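Local coordinates for 1-deoxy-D-xylulose 5-phosphate reductoisomerase (Zymomonas mobilis, PDB 1R0K), which catalyses the NADPH-dependent rearrangement and reduction of 1-deoxy-D-xylulose 5-phosphate to 2-C-methyl-D-erythritol 4-phosphate, an early step of isoprenoid biosynthesis that requires a divalent metal ion, at residues I172-F180 against S212-L222; F180-M188 against E298-P306. All coordinates share one frame; numbering follows the deposited sequence.

Contact 1. Residues I172-F180 against S212-L222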
loop_
_atom_site.group_PDB
_atom_site.type_symbol
_atom_site.label_atom_id
_atom_site.label_comp_id
_atom_site.label_asym_id
_atom_site.label_seq_id
_atom_site.Cartn_x
_atom_site.Cartn_y
_atom_site.Cartn_z
ATOM N N ILE B 172 -3.689 5.267 9.807
ATOM C CA ILE B 172 -2.974 6.524 9.925
ATOM C C ILE B 172 -3.477 7.511 8.886
ATOM O O ILE B 172 -3.302 7.305 7.689
ATOM C CB ILE B 172 -1.468 6.323 9.707
ATOM C CG1 ILE B 172 -0.950 5.224 10.635
ATOM C CG2 ILE B 172 -0.724 7.633 9.952
ATOM C CD1 ILE B 172 0.478 4.817 10.338
ATOM N N ILE B 173 -4.129 8.567 9.349
ATOM C CA ILE B 173 -4.616 9.588 8.447
ATOM C C ILE B 173 -3.501 10.621 8.367
ATOM O O ILE B 173 -3.172 11.270 9.357
ATOM C CB ILE B 173 -5.891 10.263 8.980
ATOM C CG1 ILE B 173 -6.970 9.213 9.237
ATOM C CG2 ILE B 173 -6.386 11.299 7.978
ATOM C CD1 ILE B 173 -8.238 9.786 9.839
ATOM N N THR B 174 -2.893 10.747 7.196
ATOM C CA THR B 174 -1.827 11.723 7.029
ATOM C C THR B 174 -2.441 13.109 6.911
ATOM O O THR B 174 -3.575 13.256 6.452
ATOM C CB THR B 174 -0.971 11.410 5.796
ATOM O OG1 THR B 174 -1.820 11.173 4.665
ATOM C CG2 THR B 174 -0.108 10.180 6.063
ATOM N N ALA B 175 -1.692 14.121 7.341
ATOM C CA ALA B 175 -2.167 15.496 7.318
ATOM C C ALA B 175 -1.019 16.424 6.966
ATOM O O ALA B 175 0.072 16.288 7.513
ATOM C CB ALA B 175 -2.730 15.880 8.692
ATOM N N SER B 176 -1.264 17.363 6.056
ATOM C CA SER B 176 -0.234 18.312 5.661
ATOM C C SER B 176 0.130 19.161 6.867
ATOM O O SER B 176 1.274 19.585 7.017
ATOM C CB SER B 176 -0.745 19.236 4.553
ATOM O OG SER B 176 -1.757 20.095 5.053
ATOM N N GLY B 177 -0.856 19.416 7.719
ATOM C CA GLY B 177 -0.618 20.235 8.894
ATOM C C GLY B 177 -1.145 21.638 8.666
ATOM O O GLY B 177 -1.214 22.453 9.591
ATOM N N GLY B 178 -1.515 21.922 7.422
ATOM C CA GLY B 178 -2.048 23.228 7.090
ATOM C C GLY B 178 -0.987 24.308 6.999
ATOM O O GLY B 178 0.185 24.049 7.254
ATOM N N PRO B 179 -1.375 25.541 6.646
ATOM C CA PRO B 179 -0.428 26.652 6.525
ATOM C C PRO B 179 0.223 27.089 7.842
ATOM O O PRO B 179 1.274 27.727 7.828
ATOM C CB PRO B 179 -1.277 27.754 5.894
ATOM C CG PRO B 179 -2.631 27.490 6.463
ATOM C CD PRO B 179 -2.746 25.985 6.334
ATOM N N PHE B 180 -0.382 26.736 8.971
ATOM C CA PHE B 180 0.172 27.129 10.265
ATOM C C PHE B 180 0.761 25.972 11.050
ATOM O O PHE B 180 0.813 26.005 12.281
ATOM C CB PHE B 180 -0.899 27.833 11.098
ATOM C CG PHE B 180 -1.473 29.037 10.422
ATOM C CD1 PHE B 180 -0.635 30.016 9.900
ATOM C CD2 PHE B 180 -2.844 29.184 10.275
ATOM C CE1 PHE B 180 -1.151 31.126 9.237
ATOM C CE2 PHE B 180 -3.371 30.292 9.611
ATOM C CZ PHE B 180 -2.520 31.264 9.090
ATOM N N SER B 212 -8.524 24.164 6.810
ATOM C CA SER B 212 -7.187 23.608 6.663
ATOM C C SER B 212 -6.274 24.265 7.706
ATOM O O SER B 212 -5.462 23.605 8.346
ATOM C CB SER B 212 -6.662 23.890 5.254
ATOM O OG SER B 212 -5.291 23.552 5.134
ATOM N N ALA B 213 -6.441 25.570 7.884
ATOM C CA ALA B 213 -5.636 26.335 8.826
ATOM C C ALA B 213 -5.872 25.926 10.278
ATOM O O ALA B 213 -4.938 25.883 11.073
ATOM C CB ALA B 213 -5.913 27.827 8.646
ATOM N N THR B 214 -7.118 25.618 10.624
ATOM C CA THR B 214 -7.450 25.224 11.991
ATOM C C THR B 214 -7.348 23.712 12.165
ATOM O O THR B 214 -7.377 23.201 13.285
ATOM C CB THR B 214 -8.884 25.625 12.349
ATOM O OG1 THR B 214 -9.791 24.886 11.526
ATOM C CG2 THR B 214 -9.103 27.120 12.125
ATOM N N MET B 215 -7.226 23.013 11.039
ATOM C CA MET B 215 -7.154 21.563 11.002
ATOM C C MET B 215 -8.516 20.938 11.286
ATOM O O MET B 215 -8.615 19.757 11.617
ATOM C CB MET B 215 -6.092 21.024 11.972
ATOM C CG MET B 215 -4.663 21.216 11.472
ATOM S SD MET B 215 -3.468 20.118 12.278
ATOM C CE MET B 215 -3.666 18.613 11.313
ATOM N N MET B 216 -9.570 21.736 11.142
ATOM C CA MET B 216 -10.926 21.240 11.339
ATOM C C MET B 216 -11.195 20.250 10.207
ATOM O O MET B 216 -11.914 19.262 10.381
ATOM C CB MET B 216 -11.928 22.392 11.264
ATOM C CG MET B 216 -13.376 21.981 11.476
ATOM S SD MET B 216 -13.682 21.255 13.105
ATOM C CE MET B 216 -13.563 22.696 14.139
ATOM N N ASN B 217 -10.608 20.517 9.044
ATOM C CA ASN B 217 -10.786 19.637 7.893
ATOM C C ASN B 217 -10.323 18.238 8.268
ATOM O O ASN B 217 -10.961 17.259 7.894
ATOM C CB ASN B 217 -10.015 20.164 6.668
ATOM C CG ASN B 217 -8.499 20.020 6.802
ATOM O OD1 ASN B 217 -7.918 20.326 7.843
ATOM N ND2 ASN B 217 -7.856 19.567 5.733
ATOM N N LYS B 218 -9.228 18.144 9.024
ATOM C CA LYS B 218 -8.712 16.845 9.454
ATOM C C LYS B 218 -9.628 16.192 10.471
ATOM O O LYS B 218 -9.784 14.970 10.475
ATOM C CB LYS B 218 -7.313 16.969 10.066
ATOM C CG LYS B 218 -6.199 16.967 9.054
ATOM C CD LYS B 218 -6.225 15.706 8.202
ATOM C CE LYS B 218 -5.624 16.010 6.847
ATOM N NZ LYS B 218 -5.619 14.858 5.929
ATOM N N GLY B 219 -10.214 17.007 11.346
ATOM C CA GLY B 219 -11.118 16.473 12.348
ATOM C C GLY B 219 -12.338 15.873 11.674
ATOM O O GLY B 219 -12.819 14.813 12.069
ATOM N N LEU B 220 -12.835 16.553 10.644
ATOM C CA LEU B 220 -14.003 16.074 9.915
ATOM C C LEU B 220 -13.652 14.805 9.147
ATOM O O LEU B 220 -14.465 13.887 9.032
ATOM C CB LEU B 220 -14.507 17.158 8.961
ATOM C CG LEU B 220 -14.870 18.471 9.663
ATOM C CD1 LEU B 220 -15.261 19.515 8.637
ATOM C CD2 LEU B 220 -16.005 18.231 10.641
ATOM N N GLU B 221 -12.434 14.757 8.621
ATOM C CA GLU B 221 -11.974 13.585 7.893
ATOM C C GLU B 221 -11.924 12.380 8.824
ATOM O O GLU B 221 -12.232 11.262 8.424
ATOM C CB GLU B 221 -10.591 13.850 7.292
ATOM C CG GLU B 221 -10.649 14.663 6.016
ATOM C CD GLU B 221 -9.281 15.090 5.532
ATOM O OE1 GLU B 221 -8.313 14.342 5.758
ATOM O OE2 GLU B 221 -9.182 16.169 4.910
ATOM N N LEU B 222 -11.535 12.612 10.071
ATOM C CA LEU B 222 -11.460 11.541 11.052
ATOM C C LEU B 222 -12.855 10.988 11.308
ATOM O O LEU B 222 -13.052 9.775 11.410
ATOM C CB LEU B 222 -10.880 12.070 12.362
ATOM C CG LEU B 222 -10.880 11.098 13.535
ATOM C CD1 LEU B 222 -10.042 9.872 13.203
ATOM C CD2 LEU B 222 -10.332 11.805 14.767
HETATM O O HOH W 1 -2.396 25.030 9.950
#
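Lys218 rises from its helix alongside Ala175, and its ammonium group ends against the backbone carbonyl of Thr174. NZ gives a short hydrogen bond to Thr174 O (2.6 Å), arriving in the carbonyl plane at a C=O...N angle of 149°. A bend at chi2 (-58°) turns the otherwise fairly extended chain across the end of the strand, so that CG, CD and CE all pass the methyl of Ala175; the tightest approach, Lys218 CE to Ala175 CB, is 3.4 Å, so a small residue suits this place. The same NZ forms a salt bridge with Glu221 OE1 one helical turn on (2.7 Å), meeting it on the syn side, and another with Glu152. These partners fix the amine in a region predicted to bind substrate phosphosugar and, through Glu152 and Glu221, manganese.

Apolar contacts flank the lysine in both directions along the segments. Ile173 crosses Leu222 at about a right angle, CD1 meeting CD1 at 3.8 Å, while Met215, bent at chi3, brings CE to Ala175 CB. Farther along, the Ala213 methyl meets Phe180 obliquely near CE2 (3.7 Å), and Pro179 packs on the same alanine. Polar backbone joins in here: Gly178 comes so close to Ser212 O that any side chain would clash, and one water donates to Gly177 O and Ala213 O and accepts from Phe180 N.

Strand segment 172-175 runs nearly antiparallel to helix segment 216-222, their axes 10.0 Å apart; strands 236-240 (parallel) and 246-252 (antiparallel) flank strand 168-175 in the mixed sheet, and helices 307-317 and 321-337 pack against the helical segment.

Contact 2. Residues F180-M188 against E298-P306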
loop_
_atom_site.group_PDB
_atom_site.type_symbol
_atom_site.label_atom_id
_atom_site.label_comp_id
_atom_site.label_asym_id
_atom_site.label_seq_id
_atom_site.Cartn_x
_atom_site.Cartn_y
_atom_site.Cartn_z
ATOM N N PHE B 180 -0.382 26.736 8.971
ATOM C CA PHE B 180 0.172 27.129 10.265
ATOM C C PHE B 180 0.761 25.972 11.050
ATOM O O PHE B 180 0.813 26.005 12.281
ATOM C CB PHE B 180 -0.899 27.833 11.098
ATOM C CG PHE B 180 -1.473 29.037 10.422
ATOM C CD1 PHE B 180 -0.635 30.016 9.900
ATOM C CD2 PHE B 180 -2.844 29.184 10.275
ATOM C CE1 PHE B 180 -1.151 31.126 9.237
ATOM C CE2 PHE B 180 -3.371 30.292 9.611
ATOM C CZ PHE B 180 -2.520 31.264 9.090
ATOM N N ARG B 181 1.222 24.958 10.326
ATOM C CA ARG B 181 1.814 23.774 10.937
ATOM C C ARG B 181 2.900 24.094 11.961
ATOM O O ARG B 181 3.022 23.413 12.976
ATOM C CB ARG B 181 2.405 22.861 9.852
ATOM C CG ARG B 181 3.182 21.655 10.395
ATOM C CD ARG B 181 3.708 20.778 9.259
ATOM N NE ARG B 181 4.596 21.509 8.353
ATOM C CZ ARG B 181 5.910 21.637 8.516
ATOM N NH1 ARG B 181 6.519 21.082 9.560
ATOM N NH2 ARG B 181 6.623 22.314 7.624
ATOM N N THR B 182 3.696 25.123 11.696
ATOM C CA THR B 182 4.777 25.475 12.613
ATOM C C THR B 182 4.544 26.784 13.362
ATOM O O THR B 182 5.459 27.309 14.003
ATOM C CB THR B 182 6.111 25.591 11.864
ATOM O OG1 THR B 182 6.043 26.686 10.943
ATOM C CG2 THR B 182 6.404 24.311 11.102
ATOM N N THR B 183 3.322 27.298 13.278
ATOM C CA THR B 183 2.942 28.557 13.926
ATOM C C THR B 183 2.468 28.323 15.358
ATOM O O THR B 183 1.702 27.398 15.626
ATOM C CB THR B 183 1.799 29.247 13.152
ATOM O OG1 THR B 183 2.172 29.387 11.776
ATOM C CG2 THR B 183 1.495 30.617 13.746
ATOM N N SER B 184 2.922 29.171 16.275
ATOM C CA SER B 184 2.546 29.061 17.682
ATOM C C SER B 184 1.117 29.542 17.904
ATOM O O SER B 184 0.567 30.283 17.089
ATOM C CB SER B 184 3.474 29.917 18.543
ATOM O OG SER B 184 3.231 31.295 18.308
ATOM N N LEU B 185 0.524 29.116 19.014
ATOM C CA LEU B 185 -0.823 29.532 19.360
ATOM C C LEU B 185 -0.844 31.043 19.495
ATOM O O LEU B 185 -1.799 31.698 19.090
ATOM C CB LEU B 185 -1.258 28.915 20.692
ATOM C CG LEU B 185 -2.092 27.637 20.666
ATOM C CD1 LEU B 185 -2.245 27.121 22.087
ATOM C CD2 LEU B 185 -3.453 27.912 20.039
ATOM N N ALA B 186 0.221 31.592 20.071
ATOM C CA ALA B 186 0.312 33.031 20.270
ATOM C C ALA B 186 0.235 33.779 18.946
ATOM O O ALA B 186 -0.465 34.783 18.841
ATOM C CB ALA B 186 1.609 33.385 21.002
ATOM N N GLU B 187 0.948 33.309 17.929
ATOM C CA GLU B 187 0.876 34.008 16.655
ATOM C C GLU B 187 -0.482 33.758 16.010
ATOM O O GLU B 187 -1.097 34.678 15.471
ATOM C CB GLU B 187 1.980 33.565 15.691
ATOM C CG GLU B 187 2.120 34.522 14.505
ATOM C CD GLU B 187 3.040 34.016 13.410
ATOM O OE1 GLU B 187 3.943 33.209 13.706
ATOM O OE2 GLU B 187 2.866 34.448 12.249
ATOM N N MET B 188 -0.958 32.519 16.069
ATOM C CA MET B 188 -2.249 32.195 15.470
ATOM C C MET B 188 -3.346 33.126 15.984
ATOM O O MET B 188 -4.277 33.466 15.253
ATOM C CB MET B 188 -2.616 30.729 15.733
ATOM C CG MET B 188 -1.877 29.744 14.831
ATOM S SD MET B 188 -2.543 28.056 14.845
ATOM C CE MET B 188 -1.688 27.354 16.236
ATOM N N GLU B 298 5.855 14.145 11.416
ATOM C CA GLU B 298 5.909 14.661 12.780
ATOM C C GLU B 298 4.563 14.428 13.454
ATOM O O GLU B 298 3.550 14.209 12.787
ATOM C CB GLU B 298 6.246 16.159 12.774
ATOM C CG GLU B 298 5.159 17.041 12.182
ATOM C CD GLU B 298 5.550 18.508 12.133
ATOM O OE1 GLU B 298 6.404 18.878 11.303
ATOM O OE2 GLU B 298 5.005 19.298 12.929
ATOM N N ALA B 299 4.551 14.474 14.780
ATOM C CA ALA B 299 3.319 14.254 15.522
ATOM C C ALA B 299 2.398 15.460 15.435
ATOM O O ALA B 299 2.849 16.598 15.334
ATOM C CB ALA B 299 3.635 13.950 16.988
ATOM N N PRO B 300 1.085 15.222 15.445
ATOM C CA PRO B 300 0.176 16.364 15.376
ATOM C C PRO B 300 0.228 17.052 16.742
ATOM O O PRO B 300 0.617 16.436 17.738
ATOM C CB PRO B 300 -1.169 15.703 15.094
ATOM C CG PRO B 300 -1.053 14.401 15.832
ATOM C CD PRO B 300 0.342 13.948 15.468
ATOM N N ASP B 301 -0.143 18.322 16.797
ATOM C CA ASP B 301 -0.124 19.044 18.061
ATOM C C ASP B 301 -1.559 19.332 18.482
ATOM O O ASP B 301 -2.170 20.287 18.011
ATOM C CB ASP B 301 0.647 20.357 17.909
ATOM C CG ASP B 301 0.905 21.035 19.241
ATOM O OD1 ASP B 301 0.034 20.955 20.128
ATOM O OD2 ASP B 301 1.973 21.657 19.394
ATOM N N TYR B 302 -2.094 18.500 19.370
ATOM C CA TYR B 302 -3.466 18.666 19.837
ATOM C C TYR B 302 -3.670 19.944 20.646
ATOM O O TYR B 302 -4.788 20.454 20.745
ATOM C CB TYR B 302 -3.885 17.435 20.645
ATOM C CG TYR B 302 -4.141 16.231 19.760
ATOM C CD1 TYR B 302 -5.388 16.033 19.168
ATOM C CD2 TYR B 302 -3.120 15.326 19.461
ATOM C CE1 TYR B 302 -5.615 14.963 18.297
ATOM C CE2 TYR B 302 -3.335 14.251 18.587
ATOM C CZ TYR B 302 -4.586 14.079 18.011
ATOM O OH TYR B 302 -4.816 13.028 17.149
ATOM N N GLU B 303 -2.592 20.467 21.215
ATOM C CA GLU B 303 -2.668 21.700 21.988
ATOM C C GLU B 303 -2.866 22.900 21.070
ATOM O O GLU B 303 -3.711 23.754 21.320
ATOM C CB GLU B 303 -1.393 21.891 22.809
ATOM C CG GLU B 303 -1.344 21.045 24.060
ATOM C CD GLU B 303 -2.459 21.401 25.025
ATOM O OE1 GLU B 303 -2.540 22.582 25.426
ATOM O OE2 GLU B 303 -3.258 20.505 25.379
ATOM N N ARG B 304 -2.087 22.956 19.997
ATOM C CA ARG B 304 -2.183 24.067 19.060
ATOM C C ARG B 304 -3.372 23.969 18.102
ATOM O O ARG B 304 -3.811 24.975 17.547
ATOM C CB ARG B 304 -0.868 24.193 18.290
ATOM C CG ARG B 304 0.262 24.763 19.152
ATOM C CD ARG B 304 1.637 24.536 18.545
ATOM N NE ARG B 304 1.718 25.024 17.179
ATOM C CZ ARG B 304 1.988 24.259 16.128
ATOM N NH1 ARG B 304 2.202 22.960 16.284
ATOM N NH2 ARG B 304 2.041 24.797 14.917
ATOM N N PHE B 305 -3.902 22.764 17.919
ATOM C CA PHE B 305 -5.045 22.580 17.034
ATOM C C PHE B 305 -6.159 21.819 17.755
ATOM O O PHE B 305 -6.428 20.655 17.463
ATOM C CB PHE B 305 -4.597 21.853 15.756
ATOM C CG PHE B 305 -3.498 22.571 15.021
ATOM C CD1 PHE B 305 -2.161 22.267 15.266
ATOM C CD2 PHE B 305 -3.800 23.603 14.138
ATOM C CE1 PHE B 305 -1.135 22.988 14.644
ATOM C CE2 PHE B 305 -2.780 24.334 13.508
ATOM C CZ PHE B 305 -1.444 24.024 13.764
ATOM N N PRO B 306 -6.831 22.487 18.711
ATOM C CA PRO B 306 -7.922 21.890 19.493
ATOM C C PRO B 306 -9.076 21.312 18.679
ATOM O O PRO B 306 -9.857 20.505 19.187
ATOM C CB PRO B 306 -8.356 23.034 20.418
ATOM C CG PRO B 306 -7.991 24.272 19.643
ATOM C CD PRO B 306 -6.647 23.908 19.063
#
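The guanidinium of Arg304 has the carbonyls of Arg181 and Thr183 at its edge, near its plane, and the ring of its neighbour Phe305 on one face, with CE1 offset toward the rim. NE and NH2 together grip Thr183 O side-on, at 2.8 Å from NE and 2.7 Å from NH2, both from the same face of the peptide plane. NH2 also donates to Arg181 O (2.6 Å), in a fairly straight bond (163°) that comes from above that carbonyl plane. With chi3 near 53° the chain bends back, carrying the flat group to the turn; also at its edge, a weak salt bridge joins NH1 to Asp301 OD2. The Phe305 ring receives Phe180 O at its edge, 3.3 Å from CZ.

The turn so held is a type I beta turn, Phe180 to Thr183, closed by its own backbone bond and followed by a short helix with Ser184 as N-cap, its side chain accepting from Glu187 N. A lysine in place of Arg304 would probably lose the forked grip and leave Thr183 O or Arg181 O without its donor. Within 298-306, Asp301 OD1 accepts from Arg304 N in an Asx motif that holds the arginine's backbone.

Arg181 and Glu298 form a second charged pair, NH1 to OE1 2.8 Å, with guanidinium and carboxylate planes 84° apart. Met188, pointing at the loop from helix 185-188, is long enough to set SD by the Phe305 ring, an oblique Met-aromatic contact 4.8 Å from the centroid, and to bring CE to Arg304 O. Leu185 lies across the aliphatic part of Arg304, and Leu344 packs on it.

From the N terminus the chain passes through the parallel nucleotide-binding sheet before strand 168-175 enters contact 1. Its exit loop runs through Phe180, which belongs to both contacts, into the turn of contact 2. Contact 1 closes when helices 206-214 and 216-229 bring 212-222 back, 32 residues later. After strands 236-240, 246-252 and 257-261, residues 298-306 close contact 2 across a longer interval of 110 residues. The two loops cross, since their segments alternate. Their centres lie 11 Å apart, and the Phe305 ring packs on Thr214 and Met215. Together they tie the mixed sheet and its helices to the loop leading into helix 307-317.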